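Local coordinates for SnoaL-like domain-containing protein (Burkholderia xenovorans LB400, PDB 3FGY), which is of unknown function but adopts the NTF2-like, SnoaL-type fold, a curved sheet and helices that probably enclose a pocket for a small ligand, at residues 6-11 / 73-78; 12-17 / 32-37; 105-110 / 115-120. All coordinates share one frame; numbering follows the deposited sequence. Where two conformers were deposited one is given.

Contact 1: 6-11 / 73-78; sequences ENVQIV and PEFVAQ
V8 and V11 of the N-terminal helix pack against F75 and A77 in a wholly apolar helix-on-sheet contact, where helix 5-20 lies on the concave side of the curved sheet close to strand 65-78, the outermost strand of the sheet within this chain. The axes of helix 6-11 and strand 74-78 pass 9.2 Å apart at 139°, so the two elements run in roughly opposite directions, with V8 level with A77. V8 is the residue that reaches both partners. Its CG2 branch meets the methyl of A77, with V8 CG2 to A77 CB at 3.5 Å, while its other branch leans obliquely toward the root of the phenylalanine ring, V8 CG1 to F75 CG being 4.2 Å. One helical turn on, V11 touches a different part of the same ring: V11 CG1 comes to 3.9 Å from F75 CE2, at the ring edge and close to its plane. The F75 side chain leaves the strand with CG anti to its carbonyl carbon (chi1 -64°), which carries the ring along the strand from V8 to V11, and the V11 and F75 side chains pass each other in opposite directions. K12 and F15 of the same helix also touch the ring, and V84 of the adjacent strand packs on it, whereas V11 continues inward onto I107 and V109. The other face of strand 74-78 belongs to the dimer: V76 packs on L83 of the second subunit, and E74 forms a salt bridge with R81 of that subunit. Only 183 Å² is buried between the segments. Between 6-11 and 73-78 the contact is therefore purely hydrocarbon, two valine side chains dividing one aromatic ring and an alanine methyl between them, with no hydrogen bond to fix its direction.

Contact 2: 12-17 / 32-37; sequences KDFFAA and EDIEWI
The hydrophobic core between helix 5-20 and the concave side of the curved sheet contains this contact, in which one phenylalanine, F14, bridges to two residues of strand 34-38. The backbones are far apart, the closest CA atoms, F14 CA and I34 CA, lying 12.1 Å from each other, so the gap is spanned entirely by side chains. With CG anti to the backbone N (chi1 179°), the F14 ring extends toward the strand and presents its far end. There F14 CE1 meets the tip of an isoleucine coming from the opposite direction, with I34 CD1 at 4.1 Å. On the neighbouring corner F14 CZ lies 3.9 Å from W36 CZ3, which sits at the phenylalanine edge near the plane of that ring. The six-membered ring of W36 is inclined at 52° to the F14 ring, with centroids 5.9 Å apart, a tilted aromatic pair intermediate between stacking and a perpendicular meeting. I34 and W36 are two apart on the strand and both point inward, which lets a single ring touch both. L26 and V29 also pack on F14, while L54, L57 and L58 of helix 50-64 line W36. W36 NE1 is hydrogen-bonded to E119 OE2, on the same inner face of the sheet. A diethylene glycol molecule and an unidentified ligand lie near W36, both probably from the crystallisation liquor, though they may mark a pocket. A helix packed through aromatic side chains on the inner face of a bent sheet is consistent with the NTF2-like, SnoaL-type fold, in which this region commonly forms a pocket.

Contact 3: 105-110 / 115-120; sequences FAITVR and TSIREY
F105 and E119 lie side by side at one end of this antiparallel hairpin, ring and carboxylate stacked with their planes 20° apart. E119 CG sits over the ring face, 3.8 Å from its centroid, in a CH-pi contact. With E119 CG anti to the carbonyl carbon (chi1 -52°) and the chain extended beyond it, the carboxylate lies over the CE1-CZ rim of the ring, E119 OE2 3.2 Å from F105 CZ. Next on this face, I107 and I117 run alongside each other, I107 CG1 to I117 CG1 being 4.1 Å, and I117 CG2 approaches F105 obliquely. On the reverse face the edge of the Y120 ring meets the A106 methyl. The backbones are joined by A106 N to R118 O (2.9 Å, 177° at the hydrogen), its return bond from R118 N to A106 O, and T108 N to S116 O. A classic beta bulge follows: T115 and S116 both face T108, whose O accepts a bond from T115 N (2.9 Å) and a weak one from S116 N (3.4 Å). E119 OE1 is hydrogen-bonded to an unidentified ligand, probably from the crystallisation liquor; packing on the phenyl face and the W36 partner of OE2 together probably restrict rotation of the carboxylate.

How the contacts relate
The three contacts reach the same curved sheet in different ways. Contacts 1 and 2 use successive turns of helix 5-20 and are purely apolar; contact 1 is partly buried, toward an outer strand beside the dimer interface, whereas contact 2 is buried throughout. Contact 3, also partly buried, is backbone-bonded within the sheet, apolar toward the helix at I107 and I117, with E119 at one end of that face and T108, S116 and R118 on the reverse face. Its inner face touches both others: V11 CG1 rests on I107 CD1 at 3.7 Å and F14 CZ on I117 CD1 at 3.6 Å. Strands 34-38 and 113-120 are neighbours, linking contacts 2 and 3.

Contact 1: 6-11 / 73-78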
ATOM      1  N   GLU A   6       9.252 -19.988   3.637  1.00 20.75           N
ATOM      2  CA  GLU A   6       8.733 -20.278   4.963  1.00 22.80           C
ATOM      3  C   GLU A   6       7.922 -19.096   5.459  1.00 20.96           C
ATOM      4  O   GLU A   6       6.821 -19.280   5.988  1.00 20.93           O
ATOM      5  CB  GLU A   6       9.866 -20.604   5.953  1.00 21.94           C
ATOM      6  CG  GLU A   6      10.832 -21.744   5.518  1.00 31.02           C
ATOM      7  CD  GLU A   6      12.063 -21.242   4.726  1.00 39.97           C
ATOM      8  OE1 GLU A   6      11.904 -20.679   3.602  1.00 32.02           O
ATOM      9  OE2 GLU A   6      13.196 -21.434   5.229  1.00 43.21           O
ATOM     10  N   ASN A   7       8.445 -17.887   5.272  1.00 18.89           N
ATOM     11  CA  ASN A   7       7.704 -16.687   5.698  1.00 17.40           C
ATOM     12  C   ASN A   7       6.382 -16.526   4.966  1.00 17.60           C
ATOM     13  O   ASN A   7       5.371 -16.157   5.567  1.00 17.46           O
ATOM     14  CB  ASN A   7       8.535 -15.417   5.510  1.00 16.98           C
ATOM     15  CG  ASN A   7       9.668 -15.337   6.480  1.00 17.22           C
ATOM     16  OD1 ASN A   7       9.745 -16.149   7.397  1.00 20.70           O
ATOM     17  ND2 ASN A   7      10.556 -14.360   6.302  1.00 19.19           N
ATOM     18  N   VAL A   8       6.383 -16.816   3.667  1.00 18.78           N
ATOM     19  CA  VAL A   8       5.153 -16.712   2.881  1.00 19.23           C
ATOM     20  C   VAL A   8       4.122 -17.745   3.383  1.00 19.15           C
ATOM     21  O   VAL A   8       2.931 -17.431   3.490  1.00 20.22           O
ATOM     22  CB  VAL A   8       5.406 -16.878   1.370  1.00 18.02           C
ATOM     23  CG1 VAL A   8       4.089 -17.088   0.627  1.00 21.57           C
ATOM     24  CG2 VAL A   8       6.166 -15.680   0.820  1.00 19.17           C
ATOM     25  N   GLN A   9       4.571 -18.954   3.704  1.00 16.74           N
ATOM     26  CA  GLN A   9       3.650 -19.955   4.221  1.00 19.49           C
ATOM     27  C   GLN A   9       3.061 -19.538   5.576  1.00 18.62           C
ATOM     28  O   GLN A   9       1.879 -19.742   5.814  1.00 20.12           O
ATOM     29  CB  GLN A   9       4.315 -21.317   4.341  1.00 17.35           C
ATOM     30  CG  GLN A   9       3.342 -22.429   4.690  1.00 21.91           C
ATOM     31  CD  GLN A   9       2.231 -22.548   3.662  1.00 27.58           C
ATOM     32  OE1 GLN A   9       2.483 -22.878   2.499  1.00 32.44           O
ATOM     33  NE2 GLN A   9       0.998 -22.253   4.073  1.00 30.14           N
ATOM     34  N   ILE A  10       3.880 -18.940   6.438  1.00 18.99           N
ATOM     35  CA  ILE A  10       3.397 -18.392   7.730  1.00 21.53           C
ATOM     36  C   ILE A  10       2.339 -17.322   7.535  1.00 23.12           C
ATOM     37  O   ILE A  10       1.320 -17.303   8.223  1.00 23.57           O
ATOM     38  CB  ILE A  10       4.549 -17.787   8.553  1.00 21.34           C
ATOM     39  CG1 ILE A  10       5.469 -18.897   9.062  1.00 23.60           C
ATOM     40  CG2 ILE A  10       4.018 -16.984   9.729  1.00 17.35           C
ATOM     41  CD1 ILE A  10       6.835 -18.406   9.477  1.00 25.09           C
ATOM     42  N   VAL A  11       2.577 -16.419   6.586  1.00 21.26           N
ATOM     43  CA  VAL A  11       1.607 -15.385   6.301  1.00 21.44           C
ATOM     44  C   VAL A  11       0.325 -16.016   5.745  1.00 25.66           C
ATOM     45  O   VAL A  11      -0.773 -15.662   6.164  1.00 27.80           O
ATOM     46  CB  VAL A  11       2.187 -14.306   5.374  1.00 21.08           C
ATOM     47  CG1 VAL A  11       1.098 -13.360   4.915  1.00 20.73           C
ATOM     48  CG2 VAL A  11       3.305 -13.548   6.097  1.00 16.14           C
ATOM     49  N   PRO A  73      -4.842 -13.057  -3.331  1.00 18.65           N
ATOM     50  CA  PRO A  73      -3.831 -11.998  -3.291  1.00 18.86           C
ATOM     51  C   PRO A  73      -2.508 -12.450  -3.877  1.00 17.08           C
ATOM     52  O   PRO A  73      -2.290 -13.659  -4.126  1.00 19.01           O
ATOM     53  CB  PRO A  73      -3.667 -11.718  -1.801  1.00 19.40           C
ATOM     54  CG  PRO A  73      -4.023 -12.983  -1.137  1.00 25.04           C
ATOM     55  CD  PRO A  73      -5.051 -13.671  -2.010  1.00 23.34           C
ATOM     56  N   GLU A  74      -1.642 -11.455  -4.072  1.00 14.32           N
ATOM     57  CA  GLU A  74      -0.272 -11.621  -4.511  1.00 16.08           C
ATOM     58  C   GLU A  74       0.642 -11.463  -3.332  1.00 14.42           C
ATOM     59  O   GLU A  74       0.421 -10.600  -2.455  1.00 15.24           O
ATOM     60  CB  GLU A  74       0.061 -10.541  -5.558  1.00 16.36           C
ATOM     61  CG  GLU A  74       1.505 -10.480  -5.966  1.00 16.99           C
ATOM     62  CD  GLU A  74       1.838  -9.204  -6.758  1.00 18.48           C
ATOM     63  OE1 GLU A  74       1.041  -8.252  -6.721  1.00 19.91           O
ATOM     64  OE2 GLU A  74       2.929  -9.180  -7.376  1.00 20.20           O
ATOM     65  N   PHE A  75       1.657 -12.318  -3.265  1.00 14.14           N
ATOM     66  CA  PHE A  75       2.669 -12.239  -2.212  1.00 13.67           C
ATOM     67  C   PHE A  75       3.991 -11.823  -2.845  1.00 15.71           C
ATOM     68  O   PHE A  75       4.458 -12.477  -3.796  1.00 21.43           O
ATOM     69  CB  PHE A  75       2.812 -13.581  -1.482  1.00 15.03           C
ATOM     70  CG  PHE A  75       1.584 -13.988  -0.767  1.00 15.68           C
ATOM     71  CD1 PHE A  75       0.545 -14.608  -1.454  1.00 22.65           C
ATOM     72  CD2 PHE A  75       1.411 -13.699   0.573  1.00 16.68           C
ATOM     73  CE1 PHE A  75      -0.614 -14.955  -0.817  1.00 23.36           C
ATOM     74  CE2 PHE A  75       0.246 -14.049   1.207  1.00 20.88           C
ATOM     75  CZ  PHE A  75      -0.764 -14.670   0.521  1.00 20.77           C
ATOM     76  N   VAL A  76       4.581 -10.758  -2.317  1.00 16.55           N
ATOM     77  CA  VAL A  76       5.895 -10.306  -2.722  1.00 15.78           C
ATOM     78  C   VAL A  76       6.767 -10.305  -1.472  1.00 16.55           C
ATOM     79  O   VAL A  76       6.493  -9.540  -0.543  1.00 16.57           O
ATOM     80  CB  VAL A  76       5.857  -8.909  -3.338  1.00 17.91           C
ATOM     81  CG1 VAL A  76       7.273  -8.511  -3.815  1.00 19.24           C
ATOM     82  CG2 VAL A  76       4.843  -8.869  -4.493  1.00 18.25           C
ATOM     83  N   ALA A  77       7.798 -11.157  -1.472  1.00 17.05           N
ATOM     84  CA  ALA A  77       8.574 -11.477  -0.281  1.00 14.46           C
ATOM     85  C   ALA A  77      10.075 -11.249  -0.530  1.00 15.30           C
ATOM     86  O   ALA A  77      10.623 -11.677  -1.548  1.00 17.72           O
ATOM     87  CB  ALA A  77       8.322 -12.960   0.156  1.00 15.99           C
ATOM     88  N   GLN A  78      10.727 -10.597   0.423  1.00 15.43           N
ATOM     89  CA  GLN A  78      12.166 -10.407   0.399  1.00 15.82           C
ATOM     90  C   GLN A  78      12.618 -10.210   1.843  1.00 15.56           C
ATOM     91  O   GLN A  78      11.963  -9.494   2.624  1.00 16.51           O
ATOM     92  CB  GLN A  78      12.539  -9.210  -0.489  1.00 18.63           C
ATOM     93  CG  GLN A  78      14.026  -9.112  -0.760  1.00 18.09           C
ATOM     94  CD  GLN A  78      14.382  -8.022  -1.755  1.00 20.01           C
ATOM     95  OE1 GLN A  78      13.700  -7.014  -1.866  1.00 15.51           O
ATOM     96  NE2 GLN A  78      15.505  -8.216  -2.461  1.00 20.72           N
TER

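Contact 2: 12-17 / 32-37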
ATOM      1  N   LYS A  12       0.463 -16.971   4.826  1.00 27.65           N
ATOM      2  CA  LYS A  12      -0.693 -17.745   4.351  1.00 29.96           C
ATOM      3  C   LYS A  12      -1.420 -18.485   5.505  1.00 31.30           C
ATOM      4  O   LYS A  12      -2.651 -18.506   5.537  1.00 36.07           O
ATOM      5  CB  LYS A  12      -0.264 -18.715   3.233  1.00 29.54           C
ATOM      6  CG  LYS A  12       0.128 -17.999   1.938  1.00 26.55           C
ATOM      7  CD  LYS A  12       0.559 -18.962   0.834  1.00 29.00           C
ATOM      8  CE  LYS A  12       0.839 -18.218  -0.472  1.00 28.72           C
ATOM      9  NZ  LYS A  12       1.511 -19.080  -1.507  1.00 34.51           N
ATOM     10  N   ASP A  13      -0.668 -19.055   6.446  1.00 31.18           N
ATOM     11  CA  ASP A  13      -1.237 -19.695   7.659  1.00 32.09           C
ATOM     12  C   ASP A  13      -1.962 -18.680   8.559  1.00 35.95           C
ATOM     13  O   ASP A  13      -2.896 -19.037   9.285  1.00 37.09           O
ATOM     14  CB  ASP A  13      -0.148 -20.369   8.506  1.00 32.05           C
ATOM     15  CG  ASP A  13       0.442 -21.610   7.853  1.00 30.49           C
ATOM     16  OD1 ASP A  13      -0.165 -22.137   6.893  1.00 30.20           O
ATOM     17  OD2 ASP A  13       1.523 -22.042   8.314  1.00 30.76           O
ATOM     18  N   PHE A  14      -1.505 -17.424   8.513  1.00 36.93           N
ATOM     19  CA  PHE A  14      -2.034 -16.338   9.347  1.00 37.25           C
ATOM     20  C   PHE A  14      -3.473 -16.038   8.939  1.00 39.87           C
ATOM     21  O   PHE A  14      -4.387 -16.091   9.775  1.00 39.83           O
ATOM     22  CB  PHE A  14      -1.128 -15.105   9.209  1.00 34.61           C
ATOM     23  CG  PHE A  14      -1.571 -13.911  10.009  1.00 30.06           C
ATOM     24  CD1 PHE A  14      -1.395 -13.866  11.382  1.00 30.77           C
ATOM     25  CD2 PHE A  14      -2.128 -12.815   9.372  1.00 28.87           C
ATOM     26  CE1 PHE A  14      -1.802 -12.746  12.104  1.00 29.99           C
ATOM     27  CE2 PHE A  14      -2.524 -11.697  10.092  1.00 29.87           C
ATOM     28  CZ  PHE A  14      -2.362 -11.671  11.449  1.00 24.44           C
ATOM     29  N   PHE A  15      -3.668 -15.771   7.651  1.00 41.62           N
ATOM     30  CA  PHE A  15      -5.005 -15.686   7.061  1.00 44.49           C
ATOM     31  C   PHE A  15      -5.778 -17.021   7.075  1.00 46.01           C
ATOM     32  O   PHE A  15      -7.011 -17.030   7.079  1.00 45.49           O
ATOM     33  CB  PHE A  15      -4.921 -15.215   5.616  1.00 44.67           C
ATOM     34  CG  PHE A  15      -4.030 -14.027   5.409  1.00 48.48           C
ATOM     35  CD1 PHE A  15      -3.959 -13.007   6.357  1.00 47.92           C
ATOM     36  CD2 PHE A  15      -3.278 -13.909   4.242  1.00 50.98           C
ATOM     37  CE1 PHE A  15      -3.133 -11.897   6.149  1.00 51.72           C
ATOM     38  CE2 PHE A  15      -2.451 -12.802   4.033  1.00 52.15           C
ATOM     39  CZ  PHE A  15      -2.382 -11.797   4.988  1.00 48.17           C
ATOM     40  N   ALA A  16      -5.063 -18.143   7.053  1.00 47.81           N
ATOM     41  CA  ALA A  16      -5.720 -19.453   7.090  1.00 48.71           C
ATOM     42  C   ALA A  16      -6.491 -19.628   8.397  1.00 49.30           C
ATOM     43  O   ALA A  16      -7.666 -20.029   8.394  1.00 49.25           O
ATOM     44  CB  ALA A  16      -4.704 -20.577   6.920  1.00 49.10           C
ATOM     45  N   ALA A  17      -5.820 -19.322   9.507  1.00 49.17           N
ATOM     46  CA  ALA A  17      -6.435 -19.393  10.830  1.00 49.90           C
ATOM     47  C   ALA A  17      -7.485 -18.294  10.986  1.00 49.91           C
ATOM     48  O   ALA A  17      -8.464 -18.442  11.734  1.00 51.25           O
ATOM     49  CB  ALA A  17      -5.371 -19.279  11.916  1.00 49.01           C
ATOM     50  N   GLU A  32       3.769 -12.462  20.305  1.00 20.34           N
ATOM     51  CA  GLU A  32       3.050 -11.961  21.465  1.00 21.89           C
ATOM     52  C   GLU A  32       2.970 -10.424  21.460  1.00 21.24           C
ATOM     53  O   GLU A  32       2.008  -9.846  21.940  1.00 22.92           O
ATOM     54  CB  GLU A  32       3.647 -12.509  22.760  1.00 21.88           C
ATOM     55  CG  GLU A  32       3.270 -13.977  22.995  1.00 25.37           C
ATOM     56  N   ASP A  33       3.964  -9.778  20.869  1.00 22.12           N
ATOM     57  CA  ASP A  33       4.006  -8.322  20.765  1.00 22.65           C
ATOM     58  C   ASP A  33       3.558  -7.866  19.366  1.00 21.32           C
ATOM     59  O   ASP A  33       3.939  -6.781  18.906  1.00 19.75           O
ATOM     60  CB  ASP A  33       5.428  -7.812  21.058  1.00 23.76           C
ATOM     61  CG  ASP A  33       6.499  -8.527  20.232  1.00 35.90           C
ATOM     62  OD1 ASP A  33       6.201  -9.602  19.654  1.00 38.84           O
ATOM     63  OD2 ASP A  33       7.645  -8.013  20.162  1.00 50.24           O
ATOM     64  N   ILE A  34       2.734  -8.681  18.699  1.00 19.88           N
ATOM     65  CA  ILE A  34       2.269  -8.342  17.336  1.00 19.16           C
ATOM     66  C   ILE A  34       1.643  -6.943  17.321  1.00 17.07           C
ATOM     67  O   ILE A  34       0.916  -6.578  18.219  1.00 18.11           O
ATOM     68  CB  ILE A  34       1.275  -9.409  16.792  1.00 17.15           C
ATOM     69  CG1 ILE A  34       0.886  -9.094  15.348  1.00 18.44           C
ATOM     70  CG2 ILE A  34       0.037  -9.500  17.671  1.00 17.66           C
ATOM     71  CD1 ILE A  34       0.285 -10.280  14.592  1.00 18.15           C
ATOM     72  N   GLU A  35       1.981  -6.157  16.308  1.00 17.96           N
ATOM     73  CA  GLU A  35       1.474  -4.814  16.104  0.50 17.66           C
ATOM     74  C   GLU A  35       0.771  -4.788  14.751  1.00 17.87           C
ATOM     75  O   GLU A  35       1.381  -5.201  13.774  1.00 17.49           O
ATOM     76  CB  GLU A  35       2.681  -3.886  16.042  0.50 19.01           C
ATOM     77  CG  GLU A  35       2.388  -2.456  15.767  0.50 18.90           C
ATOM     78  CD  GLU A  35       3.663  -1.673  15.614  0.50 16.23           C
ATOM     79  OE1 GLU A  35       4.247  -1.681  14.502  0.50 15.30           O
ATOM     80  OE2 GLU A  35       4.085  -1.066  16.609  0.50 14.93           O
ATOM     81  N   TRP A  36      -0.480  -4.327  14.699  1.00 14.48           N
ATOM     82  CA  TRP A  36      -1.226  -4.230  13.444  1.00 14.36           C
ATOM     83  C   TRP A  36      -1.772  -2.821  13.328  1.00 14.92           C
ATOM     84  O   TRP A  36      -2.664  -2.394  14.088  1.00 15.43           O
ATOM     85  CB  TRP A  36      -2.339  -5.280  13.436  1.00 15.30           C
ATOM     86  CG  TRP A  36      -3.170  -5.464  12.200  1.00 15.12           C
ATOM     87  CD1 TRP A  36      -3.402  -4.563  11.179  1.00 17.09           C
ATOM     88  CD2 TRP A  36      -3.935  -6.626  11.881  1.00 14.63           C
ATOM     89  NE1 TRP A  36      -4.256  -5.123  10.236  1.00 16.62           N
ATOM     90  CE2 TRP A  36      -4.605  -6.372  10.648  1.00 15.70           C
ATOM     91  CE3 TRP A  36      -4.123  -7.857  12.511  1.00 16.89           C
ATOM     92  CZ2 TRP A  36      -5.429  -7.304  10.060  1.00 15.19           C
ATOM     93  CZ3 TRP A  36      -4.916  -8.774  11.918  1.00 16.80           C
ATOM     94  CH2 TRP A  36      -5.580  -8.499  10.718  1.00 16.33           C
ATOM     95  N   ILE A  37      -1.235  -2.108  12.343  1.00 14.63           N
ATOM     96  CA  ILE A  37      -1.527  -0.696  12.136  1.00 15.83           C
ATOM     97  C   ILE A  37      -2.512  -0.519  10.990  1.00 14.24           C
ATOM     98  O   ILE A  37      -2.275  -1.003   9.872  1.00 15.62           O
ATOM     99  CB  ILE A  37      -0.226   0.100  11.842  1.00 18.11           C
ATOM    100  CG1 ILE A  37       0.817  -0.057  12.975  1.00 21.28           C
ATOM    101  CG2 ILE A  37      -0.542   1.559  11.551  1.00 16.46           C
ATOM    102  CD1 ILE A  37       2.163   0.592  12.668  1.00 21.48           C
TER

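Contact 3: 105-110 / 115-120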
ATOM      1  N   PHE A 105      -0.962  -5.180   2.499  1.00 15.17           N
ATOM      2  CA  PHE A 105      -0.596  -5.468   3.885  1.00 17.69           C
ATOM      3  C   PHE A 105       0.906  -5.716   3.883  1.00 18.07           C
ATOM      4  O   PHE A 105       1.386  -6.619   3.206  1.00 19.78           O
ATOM      5  CB  PHE A 105      -1.311  -6.710   4.431  1.00 19.28           C
ATOM      6  CG  PHE A 105      -2.737  -6.477   4.829  1.00 26.83           C
ATOM      7  CD1 PHE A 105      -3.541  -5.549   4.155  1.00 29.81           C
ATOM      8  CD2 PHE A 105      -3.283  -7.175   5.884  1.00 33.25           C
ATOM      9  CE1 PHE A 105      -4.872  -5.352   4.510  1.00 37.37           C
ATOM     10  CE2 PHE A 105      -4.617  -6.981   6.242  1.00 35.00           C
ATOM     11  CZ  PHE A 105      -5.407  -6.083   5.551  1.00 38.01           C
ATOM     12  N   ALA A 106       1.647  -4.885   4.583  1.00 15.85           N
ATOM     13  CA  ALA A 106       3.108  -4.997   4.662  1.00 16.76           C
ATOM     14  C   ALA A 106       3.401  -5.677   5.981  1.00 18.28           C
ATOM     15  O   ALA A 106       3.102  -5.142   7.064  1.00 15.24           O
ATOM     16  CB  ALA A 106       3.781  -3.629   4.599  1.00 15.52           C
ATOM     17  N   ILE A 107       3.955  -6.871   5.868  1.00 16.59           N
ATOM     18  CA  ILE A 107       4.133  -7.765   7.007  1.00 15.57           C
ATOM     19  C   ILE A 107       5.618  -8.042   7.238  1.00 16.21           C
ATOM     20  O   ILE A 107       6.387  -8.202   6.285  1.00 15.38           O
ATOM     21  CB  ILE A 107       3.324  -9.070   6.831  1.00 15.62           C
ATOM     22  CG1 ILE A 107       1.841  -8.739   6.609  1.00 20.61           C
ATOM     23  CG2 ILE A 107       3.502  -9.979   8.029  1.00 16.84           C
ATOM     24  CD1 ILE A 107       0.975  -9.910   6.339  1.00 22.21           C
ATOM     25  N   THR A 108       6.000  -8.091   8.514  1.00 17.37           N
ATOM     26  CA  THR A 108       7.328  -8.522   8.944  1.00 16.74           C
ATOM     27  C   THR A 108       7.154  -9.813   9.737  1.00 17.41           C
ATOM     28  O   THR A 108       6.293  -9.890  10.626  1.00 16.75           O
ATOM     29  CB  THR A 108       8.024  -7.464   9.811  1.00 17.53           C
ATOM     30  OG1 THR A 108       8.105  -6.227   9.096  1.00 20.37           O
ATOM     31  CG2 THR A 108       9.435  -7.935  10.223  1.00 18.65           C
ATOM     32  N   VAL A 109       7.935 -10.829   9.363  1.00 17.68           N
ATOM     33  CA  VAL A 109       7.931 -12.118  10.034  1.00 19.33           C
ATOM     34  C   VAL A 109       9.300 -12.306  10.659  1.00 21.57           C
ATOM     35  O   VAL A 109      10.321 -12.114   9.986  1.00 22.13           O
ATOM     36  CB  VAL A 109       7.712 -13.262   9.050  1.00 18.73           C
ATOM     37  CG1 VAL A 109       7.772 -14.639   9.786  1.00 21.19           C
ATOM     38  CG2 VAL A 109       6.419 -13.048   8.254  1.00 22.22           C
ATOM     39  N   ARG A 110       9.306 -12.664  11.944  1.00 21.73           N
ATOM     40  CA  ARG A 110      10.531 -12.985  12.683  1.00 25.48           C
ATOM     41  C   ARG A 110      10.279 -14.190  13.581  1.00 24.60           C
ATOM     42  O   ARG A 110       9.209 -14.309  14.180  1.00 23.21           O
ATOM     43  CB  ARG A 110      10.951 -11.807  13.555  1.00 24.13           C
ATOM     44  CG  ARG A 110      11.444 -10.616  12.777  1.00 32.04           C
ATOM     45  CD  ARG A 110      11.667  -9.429  13.688  1.00 30.63           C
ATOM     46  NE  ARG A 110      12.226  -8.312  12.940  1.00 37.33           N
ATOM     47  CZ  ARG A 110      12.089  -7.033  13.281  1.00 43.81           C
ATOM     48  NH1 ARG A 110      11.439  -6.683  14.389  1.00 49.60           N
ATOM     49  NH2 ARG A 110      12.620  -6.088  12.515  1.00 43.60           N
ATOM     50  N   THR A 115       5.037 -10.458  13.168  1.00 17.60           N
ATOM     51  CA  THR A 115       5.379  -9.493  14.210  1.00 17.85           C
ATOM     52  C   THR A 115       4.849  -8.081  13.981  1.00 19.14           C
ATOM     53  O   THR A 115       4.543  -7.387  14.949  1.00 18.99           O
ATOM     54  CB  THR A 115       6.919  -9.427  14.421  1.00 19.77           C
ATOM     55  OG1 THR A 115       7.562  -8.824  13.279  1.00 27.34           O
ATOM     56  CG2 THR A 115       7.473 -10.835  14.667  1.00 16.81           C
ATOM     57  N   SER A 116       4.761  -7.641  12.725  1.00 18.21           N
ATOM     58  CA  SER A 116       4.253  -6.299  12.413  1.00 19.12           C
ATOM     59  C   SER A 116       3.455  -6.372  11.139  1.00 17.14           C
ATOM     60  O   SER A 116       3.861  -7.058  10.185  1.00 18.90           O
ATOM     61  CB  SER A 116       5.404  -5.314  12.186  1.00 21.90           C
ATOM     62  OG  SER A 116       6.198  -5.190  13.359  1.00 34.22           O
ATOM     63  N   ILE A 117       2.326  -5.681  11.140  1.00 16.05           N
ATOM     64  CA  ILE A 117       1.485  -5.530   9.970  1.00 16.76           C
ATOM     65  C   ILE A 117       1.164  -4.048   9.865  1.00 17.87           C
ATOM     66  O   ILE A 117       0.816  -3.418  10.854  1.00 18.13           O
ATOM     67  CB  ILE A 117       0.151  -6.294  10.143  1.00 17.15           C
ATOM     68  CG1 ILE A 117       0.409  -7.789  10.354  1.00 20.39           C
ATOM     69  CG2 ILE A 117      -0.852  -6.027   8.993  1.00 18.60           C
ATOM     70  CD1 ILE A 117      -0.784  -8.521  10.874  1.00 19.59           C
ATOM     71  N   ARG A 118       1.272  -3.495   8.665  1.00 15.61           N
ATOM     72  CA  ARG A 118       0.753  -2.171   8.391  0.50 16.25           C
ATOM     73  C   ARG A 118      -0.095  -2.263   7.122  1.00 16.31           C
ATOM     74  O   ARG A 118       0.393  -2.755   6.117  1.00 15.04           O
ATOM     75  CB  ARG A 118       1.904  -1.185   8.204  0.50 16.79           C
ATOM     76  CG  ARG A 118       1.475   0.224   8.408  0.50 16.43           C
ATOM     77  CD  ARG A 118       2.458   1.283   7.952  0.50 15.05           C
ATOM     78  NE  ARG A 118       1.617   2.455   7.812  0.50 11.06           N
ATOM     79  CZ  ARG A 118       1.351   3.326   8.778  0.50 13.69           C
ATOM     80  NH1 ARG A 118       2.008   3.298   9.906  0.50 12.48           N
ATOM     81  NH2 ARG A 118       0.453   4.280   8.565  0.50 14.78           N
ATOM     82  N   GLU A 119      -1.345  -1.795   7.183  1.00 14.71           N
ATOM     83  CA  GLU A 119      -2.197  -1.727   6.019  1.00 14.96           C
ATOM     84  C   GLU A 119      -2.075  -0.383   5.279  1.00 14.04           C
ATOM     85  O   GLU A 119      -1.989   0.688   5.892  1.00 14.38           O
ATOM     86  CB  GLU A 119      -3.669  -1.912   6.396  1.00 16.58           C
ATOM     87  CG  GLU A 119      -3.989  -3.120   7.224  1.00 18.15           C
ATOM     88  CD  GLU A 119      -5.499  -3.360   7.348  1.00 17.62           C
ATOM     89  OE1 GLU A 119      -6.299  -2.653   6.649  1.00 26.72           O
ATOM     90  OE2 GLU A 119      -5.882  -4.242   8.138  1.00 16.54           O
ATOM     91  N   TYR A 120      -2.164  -0.487   3.957  1.00 14.66           N
ATOM     92  CA  TYR A 120      -2.237   0.643   3.057  1.00 15.19           C
ATOM     93  C   TYR A 120      -3.543   0.426   2.269  1.00 14.11           C
ATOM     94  O   TYR A 120      -3.657  -0.517   1.509  1.00 13.95           O
ATOM     95  CB  TYR A 120      -1.028   0.703   2.148  1.00 14.17           C
ATOM     96  CG  TYR A 120       0.290   0.836   2.891  1.00 13.44           C
ATOM     97  CD1 TYR A 120       0.885  -0.284   3.478  1.00 16.82           C
ATOM     98  CD2 TYR A 120       0.971   2.050   2.988  1.00 14.57           C
ATOM     99  CE1 TYR A 120       2.110  -0.188   4.138  1.00 15.37           C
ATOM    100  CE2 TYR A 120       2.189   2.142   3.648  1.00 15.43           C
ATOM    101  CZ  TYR A 120       2.758   1.044   4.233  1.00 13.88           C
ATOM    102  OH  TYR A 120       3.993   1.103   4.882  1.00 15.71           O
TER